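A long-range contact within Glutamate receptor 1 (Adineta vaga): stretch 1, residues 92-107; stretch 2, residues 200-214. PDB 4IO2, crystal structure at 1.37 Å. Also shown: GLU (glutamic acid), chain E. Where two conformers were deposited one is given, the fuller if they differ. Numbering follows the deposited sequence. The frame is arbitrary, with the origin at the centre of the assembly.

Stretch 1 92-107: RREIVAFSNSISDNSM
Stretch 2 200-214: EDFDKSTFGIVTPKE

The antiparallel pairing of these stretches is interrupted twice: by a serine side chain standing in for a backbone acceptor, and by a beta bulge. At the first break Ser99, at phi/psi -65/169 and chi1 p, points toward stretch 2. Its N donates to Ile209 O (2.8 Å), while Ile209 N donates to Ser99 OG (2.9 Å); the Ser99 hydroxyl in turn donates from OG to Asn100 O (2.8 Å). Gly208 lies nearby, its CA 4.6 Å from the CA of Ser101; an ideal CB on Gly208 would sit 3.2 Å from Ser99 O and 3.3 Å from Phe98 CB, a tight fit, so the absence of a side chain suits this place.

Before the break, Ala97 pairs with Thr211 through Ala97 N to Thr211 O and Thr211 N to Ala97 O (both 2.9 Å). Phe98 (m, chi2 91°) and Val210 (t) share one face, with CE2 of Phe98 3.8 Å from CG2 of Val210. Farther out, Lys213 (m, t, m, t), whose CA-to-CB bond points sideways, bends so that its end comes nearer, and NZ donates to Glu94 O (2.9 Å); a water links Ile95 O to Lys213 N.

Pairing resumes with Ile102 N to Phe207 O (2.9 Å) and Phe207 N to Ser103 O (3.0 Å). Asn105 and Ser205 form a hydrogen-bonded pair: Asn105 N to Ser205 O is 2.9 Å, Ser205 N to Asn105 O 2.8 Å. Buried Asn105 (t, chi2 56°) suits its place doubly: ND2 donates to Ser205 OG (3.2 Å), and CB packs over the Phe207 ring, 4.1 Å from its centroid.

The register then shifts by one, with Asp203 at phi/psi 54/54 where stretch 2 turns a corner. Met107 N donates to Phe202 O (2.8 Å) and Phe202 N to Met107 O (3.0 Å). Met107 (m, t, m) sets CB over one face of the Phe202 ring (chi1 p), 3.9 Å from its centroid, and CE reaches Phe202 CE2 at 3.6 Å. The two stretches together bury 1248 Å², summed over both sides, with Met107 (112 Å²) and Phe207 (106 Å²) contributing most.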

# COMPACT_ATOMS: atom_id res chain seq x y z
N ARG A 92 -2.33 4.00 15.81
CA ARG A 92 -2.90 2.66 16.02
C ARG A 92 -1.82 1.58 16.11
O ARG A 92 -1.96 0.63 16.87
CB ARG A 92 -3.93 2.33 14.93
CG ARG A 92 -5.21 3.15 15.05
CD ARG A 92 -6.05 3.11 13.79
NE ARG A 92 -7.24 3.93 13.90
CZ ARG A 92 -8.13 4.12 12.94
NH1 ARG A 92 -7.97 3.50 11.79
NH2 ARG A 92 -9.20 4.87 13.17
N ARG A 93 -0.77 1.73 15.34
CA ARG A 93 0.33 0.76 15.32
C ARG A 93 1.07 0.68 16.65
O ARG A 93 1.71 -0.33 16.91
CB ARG A 93 1.28 1.11 14.15
CG ARG A 93 2.44 0.13 13.98
CD ARG A 93 1.99 -1.25 13.52
NE ARG A 93 3.06 -2.21 13.45
CZ ARG A 93 3.46 -2.95 14.48
NH1 ARG A 93 2.88 -2.83 15.67
NH2 ARG A 93 4.45 -3.83 14.32
N GLU A 94 0.94 1.70 17.48
CA GLU A 94 1.50 1.62 18.83
C GLU A 94 0.83 0.54 19.66
O GLU A 94 1.44 0.00 20.58
CB GLU A 94 1.34 2.95 19.56
CG GLU A 94 2.18 4.04 19.00
CD GLU A 94 3.66 3.98 19.45
OE1 GLU A 94 4.08 3.01 20.14
OE2 GLU A 94 4.41 4.93 19.08
N ILE A 95 -0.44 0.23 19.38
CA ILE A 95 -1.21 -0.67 20.24
C ILE A 95 -1.65 -1.99 19.61
O ILE A 95 -2.01 -2.92 20.33
CB ILE A 95 -2.41 0.05 20.91
CG1 ILE A 95 -3.38 0.61 19.88
CG2 ILE A 95 -1.89 1.09 21.90
CD1 ILE A 95 -4.75 0.98 20.43
N VAL A 96 -1.63 -2.05 18.28
CA VAL A 96 -1.97 -3.26 17.54
C VAL A 96 -1.00 -3.41 16.39
O VAL A 96 -0.32 -2.43 15.99
CB VAL A 96 -3.41 -3.22 16.97
CG1 VAL A 96 -4.46 -3.18 18.08
CG2 VAL A 96 -3.63 -2.07 15.98
N ALA A 97 -0.96 -4.60 15.79
CA ALA A 97 -0.29 -4.78 14.50
C ALA A 97 -1.29 -4.79 13.37
O ALA A 97 -2.50 -4.90 13.57
CB ALA A 97 0.62 -6.04 14.49
N PHE A 98 -0.78 -4.65 12.14
CA PHE A 98 -1.61 -4.74 10.97
C PHE A 98 -1.01 -5.73 10.00
O PHE A 98 0.20 -5.79 9.83
CB PHE A 98 -1.75 -3.38 10.29
CG PHE A 98 -2.54 -2.37 11.06
CD1 PHE A 98 -1.92 -1.51 11.94
CD2 PHE A 98 -3.90 -2.25 10.86
CE1 PHE A 98 -2.64 -0.53 12.59
CE2 PHE A 98 -4.61 -1.27 11.48
CZ PHE A 98 -4.00 -0.43 12.37
N SER A 99 -1.87 -6.46 9.33
CA SER A 99 -1.46 -7.30 8.22
C SER A 99 -0.94 -6.46 7.06
O SER A 99 -1.11 -5.26 7.00
CB SER A 99 -2.65 -8.12 7.72
OG SER A 99 -3.58 -7.35 6.96
N ASN A 100 -0.34 -7.13 6.09
CA ASN A 100 -0.05 -6.49 4.82
C ASN A 100 -1.37 -5.94 4.30
O ASN A 100 -2.46 -6.48 4.57
CB ASN A 100 0.57 -7.49 3.85
CG ASN A 100 1.94 -7.92 4.29
OD1 ASN A 100 2.16 -9.07 4.61
ND2 ASN A 100 2.87 -6.97 4.33
N SER A 101 -1.28 -4.86 3.55
CA SER A 101 -2.45 -4.12 3.12
C SER A 101 -3.40 -4.95 2.26
O SER A 101 -2.94 -5.71 1.38
CB SER A 101 -1.98 -2.91 2.31
OG SER A 101 -3.01 -2.34 1.49
N ILE A 102 -4.70 -4.78 2.51
CA ILE A 102 -5.75 -5.33 1.65
C ILE A 102 -6.20 -4.36 0.56
O ILE A 102 -6.83 -4.79 -0.41
CB ILE A 102 -6.96 -5.85 2.46
CG1 ILE A 102 -7.65 -4.73 3.26
CG2 ILE A 102 -6.49 -7.01 3.41
CD1 ILE A 102 -8.97 -5.26 3.91
N SER A 103 -5.89 -3.07 0.72
CA SER A 103 -6.30 -2.05 -0.24
C SER A 103 -5.51 -0.78 -0.01
O SER A 103 -5.19 -0.47 1.14
CB SER A 103 -7.80 -1.73 -0.06
OG SER A 103 -8.27 -0.76 -1.02
N ASP A 104 -5.22 -0.06 -1.07
CA ASP A 104 -4.81 1.32 -0.93
C ASP A 104 -6.02 2.16 -0.53
O ASP A 104 -7.17 1.73 -0.55
CB ASP A 104 -4.16 1.83 -2.23
CG ASP A 104 -5.10 1.80 -3.45
OD1 ASP A 104 -6.34 1.78 -3.28
OD2 ASP A 104 -4.58 1.81 -4.60
N ASN A 105 -5.74 3.36 -0.08
CA ASN A 105 -6.77 4.28 0.38
C ASN A 105 -6.26 5.68 0.29
O ASN A 105 -5.04 5.93 0.24
CB ASN A 105 -7.18 3.97 1.85
CG ASN A 105 -8.34 4.83 2.32
OD1 ASN A 105 -9.40 4.84 1.71
ND2 ASN A 105 -8.14 5.54 3.43
N SER A 106 -7.21 6.60 0.29
CA SER A 106 -6.95 8.03 0.42
C SER A 106 -8.31 8.64 0.78
O SER A 106 -9.35 7.94 0.79
CB SER A 106 -6.41 8.62 -0.87
OG SER A 106 -7.34 8.39 -1.91
N MET A 107 -8.31 9.91 1.15
CA MET A 107 -9.55 10.60 1.52
C MET A 107 -9.90 11.65 0.50
O MET A 107 -9.04 12.13 -0.24
CB MET A 107 -9.49 11.24 2.92
CG MET A 107 -9.27 10.23 4.02
SD MET A 107 -9.46 10.96 5.66
CE MET A 107 -7.90 11.77 5.87
N GLU A 200 -8.32 17.26 -4.84
CA GLU A 200 -7.41 16.13 -4.97
C GLU A 200 -7.57 15.19 -3.79
O GLU A 200 -7.96 15.57 -2.70
CB GLU A 200 -5.97 16.62 -5.03
CG GLU A 200 -5.68 17.55 -6.20
CD GLU A 200 -4.29 18.14 -6.10
OE1 GLU A 200 -3.46 17.55 -5.37
OE2 GLU A 200 -4.05 19.20 -6.73
N ASP A 201 -7.21 13.95 -4.04
CA ASP A 201 -7.12 12.95 -2.98
C ASP A 201 -6.08 13.44 -1.96
O ASP A 201 -5.16 14.21 -2.31
CB ASP A 201 -6.72 11.58 -3.56
CG ASP A 201 -7.55 11.17 -4.82
OD1 ASP A 201 -8.68 11.66 -5.01
OD2 ASP A 201 -7.07 10.33 -5.62
N PHE A 202 -6.23 13.03 -0.70
CA PHE A 202 -5.22 13.32 0.29
C PHE A 202 -5.09 12.19 1.31
O PHE A 202 -5.93 11.30 1.38
CB PHE A 202 -5.52 14.67 0.95
CG PHE A 202 -6.83 14.75 1.68
CD1 PHE A 202 -8.01 14.98 1.00
CD2 PHE A 202 -6.91 14.58 3.06
CE1 PHE A 202 -9.24 15.04 1.67
CE2 PHE A 202 -8.13 14.64 3.73
CZ PHE A 202 -9.30 14.86 3.03
N ASP A 203 -4.04 12.24 2.11
CA ASP A 203 -3.75 11.23 3.13
C ASP A 203 -3.70 9.82 2.56
O ASP A 203 -4.40 8.91 3.02
CB ASP A 203 -4.75 11.30 4.29
CG ASP A 203 -4.22 10.68 5.56
OD1 ASP A 203 -3.02 10.86 5.86
OD2 ASP A 203 -4.96 9.93 6.24
N LYS A 204 -2.87 9.65 1.54
CA LYS A 204 -2.60 8.35 0.95
C LYS A 204 -2.22 7.39 2.05
O LYS A 204 -1.35 7.68 2.90
CB LYS A 204 -1.47 8.43 -0.07
CG LYS A 204 -1.72 9.43 -1.20
CD LYS A 204 -3.16 9.49 -1.63
CE LYS A 204 -3.39 10.56 -2.70
NZ LYS A 204 -2.31 11.58 -2.77
N SER A 205 -2.90 6.25 2.07
CA SER A 205 -2.81 5.34 3.17
C SER A 205 -3.19 3.93 2.72
O SER A 205 -3.34 3.67 1.54
CB SER A 205 -3.73 5.89 4.29
OG SER A 205 -5.06 6.12 3.80
N THR A 206 -3.36 3.03 3.67
CA THR A 206 -3.73 1.66 3.40
C THR A 206 -4.75 1.16 4.39
O THR A 206 -4.83 1.70 5.50
CB THR A 206 -2.50 0.73 3.47
OG1 THR A 206 -1.87 0.86 4.77
CG2 THR A 206 -1.44 1.05 2.39
N PHE A 207 -5.48 0.13 4.04
CA PHE A 207 -6.32 -0.62 4.95
C PHE A 207 -5.58 -1.92 5.26
O PHE A 207 -5.01 -2.55 4.35
CB PHE A 207 -7.65 -1.00 4.34
CG PHE A 207 -8.57 0.17 4.03
CD1 PHE A 207 -8.56 1.34 4.76
CD2 PHE A 207 -9.52 0.05 3.02
CE1 PHE A 207 -9.43 2.38 4.45
CE2 PHE A 207 -10.41 1.08 2.73
CZ PHE A 207 -10.37 2.24 3.44
N GLY A 208 -5.60 -2.34 6.52
CA GLY A 208 -4.98 -3.59 6.94
C GLY A 208 -5.89 -4.31 7.88
O GLY A 208 -6.74 -3.70 8.55
N ILE A 209 -5.68 -5.61 7.99
CA ILE A 209 -6.36 -6.41 9.00
C ILE A 209 -5.66 -6.16 10.35
O ILE A 209 -4.45 -6.23 10.44
CB ILE A 209 -6.36 -7.91 8.62
CG1 ILE A 209 -7.21 -8.07 7.36
CG2 ILE A 209 -6.92 -8.74 9.78
CD1 ILE A 209 -7.28 -9.50 6.85
N VAL A 210 -6.44 -5.84 11.37
CA VAL A 210 -5.90 -5.58 12.69
C VAL A 210 -5.65 -6.89 13.38
O VAL A 210 -6.51 -7.76 13.40
CB VAL A 210 -6.90 -4.75 13.54
CG1 VAL A 210 -6.26 -4.39 14.86
CG2 VAL A 210 -7.35 -3.50 12.82
N THR A 211 -4.48 -7.03 13.99
CA THR A 211 -4.11 -8.22 14.76
C THR A 211 -3.45 -7.78 16.06
O THR A 211 -2.99 -6.65 16.18
CB THR A 211 -3.15 -9.17 13.99
OG1 THR A 211 -1.82 -8.67 14.04
CG2 THR A 211 -3.54 -9.35 12.55
N PRO A 212 -3.30 -8.70 17.00
CA PRO A 212 -2.50 -8.35 18.16
C PRO A 212 -1.06 -8.06 17.78
O PRO A 212 -0.58 -8.62 16.79
CB PRO A 212 -2.58 -9.63 19.04
CG PRO A 212 -3.85 -10.29 18.59
CD PRO A 212 -3.92 -10.03 17.12
N LYS A 213 -0.35 -7.28 18.59
CA LYS A 213 1.07 -7.15 18.40
C LYS A 213 1.75 -8.50 18.65
O LYS A 213 1.28 -9.30 19.46
CB LYS A 213 1.63 -6.10 19.34
CG LYS A 213 1.20 -4.69 18.93
CD LYS A 213 1.97 -3.65 19.70
CE LYS A 213 1.54 -3.56 21.13
NZ LYS A 213 2.33 -2.49 21.83
N GLU A 214 2.83 -8.74 17.93
CA GLU A 214 3.62 -9.97 18.11
C GLU A 214 2.79 -11.25 17.98
O GLU A 214 2.98 -12.19 18.74
CB GLU A 214 4.40 -9.92 19.44
CG GLU A 214 5.36 -8.74 19.47
CD GLU A 214 6.02 -8.54 20.79
OE1 GLU A 214 6.25 -9.55 21.49
OE2 GLU A 214 6.30 -7.36 21.13
N GLU E . -10.91 4.14 7.40
CA GLU E . -11.27 5.11 8.44
C GLU E . -10.56 4.76 9.75
O GLU E . -10.02 3.63 9.87
CB GLU E . -12.78 5.16 8.69
CG GLU E . -13.66 5.50 7.48
CD GLU E . -13.55 6.94 6.97
OE1 GLU E . -12.90 7.75 7.62
OE2 GLU E . -14.20 7.26 5.94
OXT GLU E . -10.54 5.62 10.66
O HOH W 1 -2.00 -5.75 20.42